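PDB 3OT2: putative restriction endonuclease domain-containing protein, which is of unknown function but probably acts as a nuclease of the PD-(D/E)XK, restriction-endonuclease-like superfamily. Local coordinates for residues E20-S25 against P36-K41; S43-E48 against D181-L186; V79-V84 against T109-S114. One frame throughout, in Å; residues are numbered along the deposited sequence. Where two conformers were deposited one is given.

Contact 1: E20-S25 against P36-K41; sequences ETEPAS and PMPQGK. With BU1 (1,4-butanediol), chain E; EDO (1,2-ethanediol), chain I.
P23, joined to E22 by a cis peptide bond, presses its ring against the selenium of M37, a selenomethionine, with P23 CD 3.5 Å from M37 SE. The two side chains cross at about a right angle. The bend at chi2 of M37 (-76°) places SE where it meets both CD and CG of the ring. The ring also rests on the carbonyl that precedes M37: P23 CG is 3.3 Å from P36 O. P38 adds a looser touch, its CD 4.5 Å from P23 CG. No hydrogen bond spans the two segments, so they meet by van der Waals contact alone. Inside 20-25 a relay of hydroxyls holds the turn. S25 OG donates to T21 OG1 at 2.8 Å, and T21 OG1 in turn donates to P23 O at 2.7 Å, where Q34 NE2 also binds. E20 reaches outward: its OE2 accepts a bond from O1 of 1,2-ethanediol and forms a salt bridge with R70. E20 CA also lies 3.6 Å from O6 of 1,4-butanediol. The arrangement is a type VI (cis-proline) turn at the open end of the 25-28/31-34 beta hairpin, with E20, T21 and S25 lining the butanediol pocket.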
# COMPACT_ATOMS: atom_id res chain seq x y z
N GLU A 20 -2.78 8.78 -28.10
CA GLU A 20 -3.50 8.64 -26.82
C GLU A 20 -4.59 7.56 -26.95
O GLU A 20 -5.07 7.29 -28.06
CB GLU A 20 -4.07 9.98 -26.33
CG GLU A 20 -3.05 10.93 -25.69
CD GLU A 20 -2.77 10.86 -24.20
OE1 GLU A 20 -3.44 10.09 -23.47
OE2 GLU A 20 -1.88 11.62 -23.74
N THR A 21 -4.91 6.87 -25.83
CA THR A 21 -5.91 5.80 -25.78
C THR A 21 -7.01 6.15 -24.77
O THR A 21 -6.82 7.07 -23.96
CB THR A 21 -5.25 4.44 -25.43
OG1 THR A 21 -4.67 4.50 -24.12
CG2 THR A 21 -4.20 4.00 -26.44
N GLU A 22 -8.16 5.44 -24.81
CA GLU A 22 -9.25 5.63 -23.84
C GLU A 22 -9.63 4.27 -23.28
O GLU A 22 -10.19 3.45 -24.02
CB GLU A 22 -10.47 6.36 -24.42
CG GLU A 22 -11.02 7.45 -23.51
CD GLU A 22 -11.60 7.02 -22.17
OE1 GLU A 22 -12.55 6.20 -22.16
OE2 GLU A 22 -11.14 7.55 -21.13
N PRO A 23 -9.27 3.97 -22.00
CA PRO A 23 -8.59 4.83 -21.01
C PRO A 23 -7.13 5.09 -21.37
O PRO A 23 -6.56 4.35 -22.18
CB PRO A 23 -8.72 4.03 -19.69
CG PRO A 23 -9.77 3.01 -19.95
CD PRO A 23 -9.61 2.67 -21.40
N ALA A 24 -6.53 6.15 -20.79
CA ALA A 24 -5.15 6.53 -21.08
C ALA A 24 -4.13 5.42 -20.73
O ALA A 24 -4.39 4.56 -19.89
CB ALA A 24 -4.80 7.80 -20.33
N SER A 25 -3.00 5.43 -21.44
CA SER A 25 -1.92 4.49 -21.24
C SER A 25 -0.79 5.13 -20.44
O SER A 25 -0.41 6.29 -20.67
CB SER A 25 -1.39 3.96 -22.56
OG SER A 25 -2.40 3.20 -23.21
N PRO A 36 -7.67 1.73 -15.81
CA PRO A 36 -8.95 1.01 -15.82
C PRO A 36 -10.07 1.82 -16.48
O PRO A 36 -9.98 3.04 -16.61
CB PRO A 36 -9.25 0.74 -14.33
CG PRO A 36 -8.43 1.64 -13.59
CD PRO A 36 -7.29 2.11 -14.42
N MSE A 37 -11.11 1.12 -16.91
CA MSE A 37 -12.28 1.74 -17.53
C MSE A 37 -13.01 2.60 -16.49
O MSE A 37 -13.01 2.23 -15.31
CB MSE A 37 -13.20 0.64 -18.10
CG MSE A 37 -12.60 -0.09 -19.30
SE MSE A 37 -12.70 1.01 -20.91
CE MSE A 37 -14.62 0.99 -21.15
N PRO A 38 -13.57 3.78 -16.87
CA PRO A 38 -14.33 4.57 -15.90
C PRO A 38 -15.50 3.78 -15.29
O PRO A 38 -16.10 2.94 -15.95
CB PRO A 38 -14.86 5.75 -16.74
CG PRO A 38 -13.92 5.83 -17.91
CD PRO A 38 -13.64 4.39 -18.22
N GLN A 39 -15.75 3.99 -14.01
CA GLN A 39 -16.80 3.33 -13.23
C GLN A 39 -17.54 4.43 -12.48
O GLN A 39 -16.94 5.45 -12.19
CB GLN A 39 -16.14 2.28 -12.29
CG GLN A 39 -17.07 1.57 -11.30
CD GLN A 39 -16.64 1.66 -9.83
OE1 GLN A 39 -15.86 2.56 -9.43
NE2 GLN A 39 -17.16 0.74 -9.00
N GLY A 40 -18.83 4.23 -12.21
CA GLY A 40 -19.67 5.21 -11.53
C GLY A 40 -19.09 5.74 -10.23
O GLY A 40 -18.91 6.95 -10.10
N LYS A 41 -18.75 4.85 -9.28
CA LYS A 41 -18.23 5.22 -7.96
C LYS A 41 -16.96 6.03 -8.09
O LYS A 41 -16.85 7.11 -7.51
CB LYS A 41 -18.00 3.97 -7.09
CG LYS A 41 -19.30 3.46 -6.43
CD LYS A 41 -19.26 2.02 -5.93
CE LYS A 41 -18.46 1.81 -4.67
NZ LYS A 41 -18.76 0.49 -4.04
C1 BU1 E . 1.39 10.74 -25.28
C2 BU1 E . 1.62 9.24 -25.14
C3 BU1 E . 0.26 8.58 -25.32
C4 BU1 E . 0.38 7.07 -25.23
O5 BU1 E . 2.65 11.39 -25.34
O6 BU1 E . -0.97 6.56 -25.31
C1 EDO I . -4.32 13.06 -21.45
O1 EDO I . -3.05 13.54 -21.87
C2 EDO I . -4.10 11.82 -20.62
O2 EDO I . -5.38 11.31 -20.25

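Contact 2: S43-E48 against D181-L186; sequences SAIQSE and DLFSWL
A44 meets the backbone of W185 through its CB, 3.6 Å from W185 O. I45, next along the helix, spreads its branches over L182, F183 and L186, and its carbonyl oxygen and CG2 also reach the W185 ring. Its chain is extended at chi2 (176°), which carries CD1 to 3.6 Å from L186 CD2. The same CD1 comes within 4.0 Å of F183 CD1. The other branch of I45 serves L182, with I45 CG2 3.9 Å from L182 CD2 and the two side chains crossing at about a right angle. Q46 turns its side chain the other way, where NE2 bonds to E68 and to the backbone oxygen of D81. E48, one turn after A44, comes back to the interface and lays its aliphatic part over the indole of W185. E48 CG sits 3.3 Å from the centroid of the five-membered ring, only 6° off the ring normal, a CH-pi contact over the face. The E48 carboxylate plane is turned 62° from the indole plane. The opposite face of the indole is covered from its own segment by L182 CA over the centre and D181 O toward the rim, so the ring is sandwiched between the two segments. C49 and V52 of helix 40-57 and L177 also touch it, and the C-terminal end of the chain is thereby attached to that helix. An alanine in place of W185 would probably open a gap between the two segments and leave the methylenes of E48 without the flat surface they rest on. With no hydrogen bond across it, the contact depends on shape, apolar surface and the CH-pi interaction, the glutamate contributing its hydrocarbon stem to the indole face.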
# COMPACT_ATOMS: atom_id res chain seq x y z
N SER A 43 -15.87 7.83 -10.74
CA SER A 43 -16.18 9.12 -11.33
C SER A 43 -16.80 10.08 -10.34
O SER A 43 -16.49 11.26 -10.38
CB SER A 43 -17.14 8.96 -12.51
OG SER A 43 -16.51 8.27 -13.57
N ALA A 44 -17.69 9.58 -9.46
CA ALA A 44 -18.39 10.42 -8.48
C ALA A 44 -17.38 11.07 -7.51
O ALA A 44 -17.44 12.28 -7.30
CB ALA A 44 -19.42 9.60 -7.72
N ILE A 45 -16.45 10.27 -6.97
CA ILE A 45 -15.41 10.75 -6.06
C ILE A 45 -14.42 11.63 -6.81
O ILE A 45 -14.06 12.69 -6.31
CB ILE A 45 -14.72 9.56 -5.35
CG1 ILE A 45 -15.70 8.96 -4.29
CG2 ILE A 45 -13.37 10.01 -4.70
CD1 ILE A 45 -15.22 7.72 -3.56
N GLN A 46 -13.99 11.21 -8.02
CA GLN A 46 -13.02 11.96 -8.81
C GLN A 46 -13.50 13.38 -9.17
O GLN A 46 -12.74 14.32 -8.95
CB GLN A 46 -12.68 11.20 -10.08
CG GLN A 46 -11.47 11.74 -10.82
CD GLN A 46 -11.24 11.01 -12.11
OE1 GLN A 46 -12.14 10.38 -12.67
NE2 GLN A 46 -10.04 11.12 -12.65
N SER A 47 -14.74 13.52 -9.71
CA SER A 47 -15.28 14.82 -10.13
C SER A 47 -15.48 15.75 -8.93
O SER A 47 -15.13 16.93 -9.01
CB SER A 47 -16.58 14.65 -10.91
OG SER A 47 -16.33 14.02 -12.16
N GLU A 48 -16.04 15.22 -7.83
CA GLU A 48 -16.28 16.03 -6.64
C GLU A 48 -14.99 16.43 -5.95
O GLU A 48 -14.90 17.53 -5.40
CB GLU A 48 -17.18 15.27 -5.66
CG GLU A 48 -17.78 16.16 -4.59
CD GLU A 48 -18.59 17.36 -5.04
OE1 GLU A 48 -19.22 17.30 -6.12
OE2 GLU A 48 -18.59 18.37 -4.30
N ASP A 181 -17.36 12.90 4.86
CA ASP A 181 -17.66 13.84 3.78
C ASP A 181 -17.20 13.29 2.44
O ASP A 181 -17.94 13.38 1.46
CB ASP A 181 -17.00 15.22 4.01
CG ASP A 181 -17.64 16.08 5.09
OD1 ASP A 181 -18.81 15.82 5.44
OD2 ASP A 181 -16.97 17.02 5.58
N LEU A 182 -15.98 12.73 2.39
CA LEU A 182 -15.43 12.18 1.16
C LEU A 182 -16.32 11.07 0.59
O LEU A 182 -16.69 11.12 -0.57
CB LEU A 182 -14.02 11.61 1.44
CG LEU A 182 -12.98 11.65 0.31
CD1 LEU A 182 -11.64 11.17 0.82
CD2 LEU A 182 -13.38 10.81 -0.87
N PHE A 183 -16.63 10.05 1.40
CA PHE A 183 -17.37 8.90 0.92
C PHE A 183 -18.90 9.17 0.82
O PHE A 183 -19.59 8.41 0.15
CB PHE A 183 -17.01 7.63 1.72
CG PHE A 183 -15.52 7.35 1.54
CD1 PHE A 183 -15.02 6.91 0.32
CD2 PHE A 183 -14.61 7.63 2.56
CE1 PHE A 183 -13.64 6.74 0.13
CE2 PHE A 183 -13.23 7.46 2.37
CZ PHE A 183 -12.75 7.02 1.15
N SER A 184 -19.38 10.32 1.32
CA SER A 184 -20.78 10.73 1.12
C SER A 184 -21.00 11.12 -0.36
O SER A 184 -22.14 11.19 -0.83
CB SER A 184 -21.14 11.90 2.03
OG SER A 184 -20.61 13.12 1.55
N TRP A 185 -19.90 11.37 -1.10
CA TRP A 185 -19.97 11.73 -2.52
C TRP A 185 -20.44 10.54 -3.36
O TRP A 185 -20.72 10.72 -4.55
CB TRP A 185 -18.61 12.24 -3.02
CG TRP A 185 -18.08 13.46 -2.30
CD1 TRP A 185 -18.81 14.39 -1.61
CD2 TRP A 185 -16.72 13.90 -2.25
NE1 TRP A 185 -17.97 15.38 -1.12
CE2 TRP A 185 -16.68 15.10 -1.50
CE3 TRP A 185 -15.52 13.41 -2.81
CZ2 TRP A 185 -15.51 15.82 -1.30
CZ3 TRP A 185 -14.34 14.11 -2.57
CH2 TRP A 185 -14.34 15.30 -1.82
N LEU A 186 -20.56 9.34 -2.74
CA LEU A 186 -21.07 8.12 -3.35
C LEU A 186 -22.59 8.05 -3.28
O LEU A 186 -23.22 7.26 -4.00
CB LEU A 186 -20.47 6.89 -2.66
CG LEU A 186 -18.95 6.67 -2.82
CD1 LEU A 186 -18.48 5.44 -2.03
CD2 LEU A 186 -18.56 6.51 -4.28

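Contact 3: V79-V84 against T109-S114; sequences VPDISV and TIEILS
D81 and E111 cross at about a right angle, their carboxylate planes 73° apart, and each accepts a backbone N-H from the opposite segment. I112 N reaches D81 OD2 at 2.8 Å on its anti side. D81 N meets E111 OE1 at 3.2 Å from above the carboxylate, 53° out of its plane. D81 OD2 and E111 OE1 stand 3.8 Å apart; one water lies within bonding distance of both, another of E111 OE1 and V79 O, with too few protons for every acceptor. H42 NE2 also bonds to D81 OD2, and K35 forms a salt bridge with OD1. P80 lies across T109, its CB 3.4 Å from T109 OG1, which is anti to the backbone N (chi1 -177°). I82 and I110 form an antiparallel hydrogen-bonded pair, I82 CB 4.0 Å from I110 CB. I82 CD1 meets I112 CD1 at 4.1 Å. P80, D81 and E111 are consistent with the PD and acidic positions of the PD-(D/E)XK motif, although L113 stands where the motif has its lysine. Strands 82-86 and 108-112 lie between 63-67 and 136-141 in the mixed sheet; I82, I110 and I112 face helix 40-57, while T109 and E111 pack on helix 119-131.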
# COMPACT_ATOMS: atom_id res chain seq x y z
N VAL A 79 -0.65 9.06 -15.64
CA VAL A 79 -1.87 9.85 -15.69
C VAL A 79 -2.60 9.68 -14.35
O VAL A 79 -3.55 8.91 -14.27
CB VAL A 79 -2.78 9.51 -16.91
CG1 VAL A 79 -3.93 10.51 -17.03
CG2 VAL A 79 -1.98 9.46 -18.21
N PRO A 80 -2.18 10.41 -13.28
CA PRO A 80 -2.89 10.29 -12.00
C PRO A 80 -4.36 10.66 -12.18
O PRO A 80 -4.66 11.51 -13.03
CB PRO A 80 -2.16 11.31 -11.10
CG PRO A 80 -0.82 11.44 -11.69
CD PRO A 80 -1.06 11.37 -13.18
N ASP A 81 -5.26 10.05 -11.40
CA ASP A 81 -6.68 10.40 -11.48
C ASP A 81 -6.84 11.93 -11.29
O ASP A 81 -7.58 12.58 -12.05
CB ASP A 81 -7.50 9.62 -10.43
CG ASP A 81 -7.70 8.14 -10.75
OD1 ASP A 81 -7.57 7.76 -11.95
OD2 ASP A 81 -8.02 7.38 -9.82
N ILE A 82 -6.12 12.50 -10.30
CA ILE A 82 -6.10 13.96 -10.01
C ILE A 82 -4.67 14.35 -9.71
O ILE A 82 -4.02 13.71 -8.90
CB ILE A 82 -7.04 14.39 -8.87
CG1 ILE A 82 -8.49 13.91 -9.11
CG2 ILE A 82 -6.99 15.92 -8.62
CD1 ILE A 82 -9.29 13.80 -7.86
N SER A 83 -4.19 15.41 -10.37
CA SER A 83 -2.88 16.02 -10.15
C SER A 83 -3.08 17.44 -9.68
O SER A 83 -3.82 18.19 -10.32
CB SER A 83 -2.09 16.01 -11.45
OG SER A 83 -1.58 14.71 -11.64
N VAL A 84 -2.43 17.82 -8.59
CA VAL A 84 -2.55 19.18 -8.06
C VAL A 84 -1.16 19.83 -8.11
O VAL A 84 -0.18 19.27 -7.62
CB VAL A 84 -3.19 19.25 -6.64
CG1 VAL A 84 -3.56 20.68 -6.28
CG2 VAL A 84 -4.43 18.35 -6.53
N THR A 109 -0.69 14.22 -5.53
CA THR A 109 -1.29 13.24 -6.43
C THR A 109 -2.42 12.52 -5.70
O THR A 109 -2.26 12.14 -4.55
CB THR A 109 -0.24 12.27 -7.04
OG1 THR A 109 -0.90 11.40 -7.95
CG2 THR A 109 0.46 11.38 -6.00
N ILE A 110 -3.55 12.34 -6.37
CA ILE A 110 -4.69 11.62 -5.79
C ILE A 110 -5.09 10.50 -6.73
O ILE A 110 -5.35 10.74 -7.91
CB ILE A 110 -5.88 12.55 -5.46
CG1 ILE A 110 -5.46 13.66 -4.47
CG2 ILE A 110 -7.07 11.74 -4.93
CD1 ILE A 110 -6.30 14.85 -4.51
N GLU A 111 -5.09 9.27 -6.21
CA GLU A 111 -5.47 8.07 -6.94
C GLU A 111 -6.67 7.47 -6.27
O GLU A 111 -6.71 7.37 -5.04
CB GLU A 111 -4.31 7.06 -6.99
CG GLU A 111 -3.07 7.59 -7.69
CD GLU A 111 -3.10 7.63 -9.21
OE1 GLU A 111 -4.20 7.53 -9.81
OE2 GLU A 111 -2.02 7.80 -9.81
N ILE A 112 -7.65 7.09 -7.06
CA ILE A 112 -8.87 6.49 -6.52
C ILE A 112 -9.00 5.10 -7.10
O ILE A 112 -9.02 4.95 -8.32
CB ILE A 112 -10.11 7.38 -6.82
CG1 ILE A 112 -9.92 8.81 -6.29
CG2 ILE A 112 -11.39 6.76 -6.23
CD1 ILE A 112 -10.49 9.88 -7.25
N LEU A 113 -9.08 4.09 -6.22
CA LEU A 113 -9.25 2.71 -6.67
C LEU A 113 -10.61 2.48 -7.29
O LEU A 113 -11.60 3.13 -6.94
CB LEU A 113 -9.06 1.72 -5.51
CG LEU A 113 -7.68 1.69 -4.84
CD1 LEU A 113 -7.69 0.67 -3.73
CD2 LEU A 113 -6.57 1.39 -5.87
N SER A 114 -10.64 1.56 -8.24
CA SER A 114 -11.85 1.09 -8.93
C SER A 114 -11.66 -0.43 -9.09
O SER A 114 -10.52 -0.89 -8.94
CB SER A 114 -12.09 1.84 -10.24
OG SER A 114 -11.00 1.81 -11.13
O HOH W 1 -3.89 6.68 -12.38
O HOH W 2 -6.16 5.18 -9.59

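Contact 3 lies about 3 Å from the centre of the chain, in the mixed sheet, while contacts 1 and 2 are nearer the periphery. Their centres are about 12 Å (1 to 3), 13 Å (2 to 3) and 17 Å (1 to 2) apart. Contact 1 closes before the other two open, and contact 3 is nested inside contact 2. Helix 40-57 unites them: it begins in 36-41, carries 43-48 and lies over the sheet of contact 3, where I45 CG2 packs on I112 CD1. The N-terminal loop packs on the lead-in to helix 40-57 and the C-terminal segment on the helix itself, beside the acidic cluster that would be the active site if the family assignment holds.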